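378aa long hypothetical citrate synthase (Sulfolobus tokodaii, PDB 1VGM) probably works as an enzyme of the citrate synthase family, a largely helical protein whose assembly holds two chains. Local coordinates at residues A[175-180]-A[270-275]. Sequence-based numbering, arbitrary orientation.
Sequences DASLIL and KIFKTL
Ile271 O takes two donors, Leu275 N at 3.0 Å and the hydroxyl Thr274 OG1 at 2.7 Å. The side-chain bond meets the carbonyl at a C=O...OG1 angle of 124°, with OG1 slightly tilted from its plane. Helix 267-280 thus ties a threonine to its own backbone while Ile271, Phe272 and Leu275 pack on helix 168-180, an antiparallel helix pair inside the mainly helical citrate synthase fold. The segment axes come within 10.8 Å at an angle of 167°, and no hydrogen bond joins the two segments; the interface is built from side chains. At its heart is a CH-pi contact: Leu180 CD1 sits over the middle of the Phe272 ring, 3.4 Å from the centroid. The same methyl also touches Ile271 CG2. Near the plane of the ring, Ser177 OG meets the CE2 edge; with OG beside its backbone N (chi1 -63°), this hydroxyl is hydrogen-bonded to Ala173 O. Val320 and Tyr316 of helix 314-323 also pack against Phe272, and helix 36-42 adds Val40 against Ala176. Near the start of segment 175-180, Ala176 CB meets Leu275 CD1 at 3.8 Å. The other branch of Leu180 reaches Ile271, Leu180 CD2 lying 3.8 Å from Ile271 CD1.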
loop_
_atom_site.group_PDB
_atom_site.type_symbol
_atom_site.label_atom_id
_atom_site.label_comp_id
_atom_site.label_asym_id
_atom_site.label_seq_id
_atom_site.Cartn_x
_atom_site.Cartn_y
_atom_site.Cartn_z
ATOM N N ASP A 175 13.520 -8.527 22.564
ATOM C CA ASP A 175 14.664 -8.086 21.767
ATOM C C ASP A 175 15.056 -9.144 20.737
ATOM O O ASP A 175 15.268 -8.839 19.559
ATOM C CB ASP A 175 15.853 -7.792 22.690
ATOM C CG ASP A 175 17.057 -7.282 21.941
ATOM O OD1 ASP A 175 18.000 -8.072 21.732
ATOM O OD2 ASP A 175 17.063 -6.090 21.564
ATOM N N ALA A 176 15.144 -10.393 21.178
ATOM C CA ALA A 176 15.355 -11.504 20.255
ATOM C C ALA A 176 14.296 -11.555 19.139
ATOM O O ALA A 176 14.627 -11.681 17.957
ATOM C CB ALA A 176 15.377 -12.819 21.034
ATOM N N SER A 177 13.024 -11.451 19.515
ATOM C CA SER A 177 11.941 -11.461 18.537
ATOM C C SER A 177 12.080 -10.379 17.469
ATOM O O SER A 177 11.853 -10.638 16.287
ATOM C CB SER A 177 10.599 -11.306 19.244
ATOM O OG SER A 177 10.361 -12.407 20.104
ATOM N N LEU A 178 12.451 -9.169 17.883
ATOM C CA LEU A 178 12.612 -8.059 16.955
ATOM C C LEU A 178 13.736 -8.363 15.967
ATOM O O LEU A 178 13.630 -8.057 14.779
ATOM C CB LEU A 178 12.921 -6.767 17.724
ATOM C CG LEU A 178 11.737 -6.232 18.530
ATOM C CD1 LEU A 178 12.203 -5.160 19.499
ATOM C CD2 LEU A 178 10.688 -5.682 17.575
ATOM N N ILE A 179 14.808 -8.977 16.459
ATOM C CA ILE A 179 15.908 -9.391 15.588
ATOM C C ILE A 179 15.456 -10.491 14.630
ATOM O O ILE A 179 15.769 -10.462 13.437
ATOM C CB ILE A 179 17.124 -9.896 16.425
ATOM C CG1 ILE A 179 17.729 -8.727 17.210
ATOM C CG2 ILE A 179 18.192 -10.494 15.513
ATOM C CD1 ILE A 179 18.884 -9.119 18.112
ATOM N N LEU A 180 14.720 -11.464 15.159
ATOM C CA LEU A 180 14.423 -12.693 14.423
ATOM C C LEU A 180 13.560 -12.456 13.177
ATOM O O LEU A 180 13.729 -13.129 12.166
ATOM C CB LEU A 180 13.719 -13.700 15.345
ATOM C CG LEU A 180 14.618 -14.484 16.307
ATOM C CD1 LEU A 180 13.776 -15.120 17.425
ATOM C CD2 LEU A 180 15.373 -15.558 15.529
ATOM N N LYS A 270 14.546 -22.540 15.645
ATOM C CA LYS A 270 15.391 -23.051 16.719
ATOM C C LYS A 270 15.489 -22.037 17.858
ATOM O O LYS A 270 15.424 -22.395 19.030
ATOM C CB LYS A 270 16.798 -23.352 16.193
ATOM C CG LYS A 270 16.915 -24.590 15.310
ATOM C CD LYS A 270 18.276 -24.604 14.605
ATOM C CE LYS A 270 18.647 -25.974 14.068
ATOM N NZ LYS A 270 20.103 -26.034 13.717
ATOM N N ILE A 271 15.662 -20.769 17.506
ATOM C CA ILE A 271 15.877 -19.742 18.515
ATOM C C ILE A 271 14.571 -19.427 19.250
ATOM O O ILE A 271 14.544 -19.368 20.473
ATOM C CB ILE A 271 16.463 -18.451 17.880
ATOM C CG1 ILE A 271 17.840 -18.759 17.291
ATOM C CG2 ILE A 271 16.542 -17.334 18.919
ATOM C CD1 ILE A 271 18.405 -17.660 16.415
ATOM N N PHE A 272 13.482 -19.246 18.512
ATOM C CA PHE A 272 12.173 -19.097 19.150
ATOM C C PHE A 272 11.876 -20.253 20.106
ATOM O O PHE A 272 11.326 -20.055 21.196
ATOM C CB PHE A 272 11.066 -19.016 18.095
ATOM C CG PHE A 272 10.820 -17.629 17.575
ATOM C CD1 PHE A 272 10.928 -17.351 16.218
ATOM C CD2 PHE A 272 10.483 -16.600 18.441
ATOM C CE1 PHE A 272 10.706 -16.059 15.736
ATOM C CE2 PHE A 272 10.260 -15.313 17.971
ATOM C CZ PHE A 272 10.372 -15.041 16.616
ATOM N N LYS A 273 12.234 -21.465 19.698
ATOM C CA LYS A 273 11.965 -22.626 20.534
ATOM C C LYS A 273 12.700 -22.487 21.868
ATOM O O LYS A 273 12.105 -22.649 22.928
ATOM C CB LYS A 273 12.396 -23.915 19.822
ATOM C CG LYS A 273 12.039 -25.197 20.588
ATOM C CD LYS A 273 12.473 -26.440 19.829
ATOM C CE LYS A 273 12.436 -27.687 20.704
ATOM N NZ LYS A 273 11.053 -28.047 21.098
ATOM N N THR A 274 13.992 -22.173 21.807
ATOM C CA THR A 274 14.796 -22.038 23.016
ATOM C C THR A 274 14.245 -20.930 23.917
ATOM O O THR A 274 14.241 -21.056 25.139
ATOM C CB THR A 274 16.278 -21.728 22.674
ATOM O OG1 THR A 274 16.376 -20.435 22.068
ATOM C CG2 THR A 274 16.810 -22.734 21.701
ATOM N N LEU A 275 13.772 -19.845 23.313
ATOM C CA LEU A 275 13.031 -18.841 24.068
ATOM C C LEU A 275 11.799 -19.432 24.736
ATOM O O LEU A 275 11.604 -19.283 25.939
ATOM C CB LEU A 275 12.612 -17.696 23.149
ATOM C CG LEU A 275 13.758 -16.859 22.592
ATOM C CD1 LEU A 275 13.200 -15.844 21.612
ATOM C CD2 LEU A 275 14.517 -16.184 23.748
#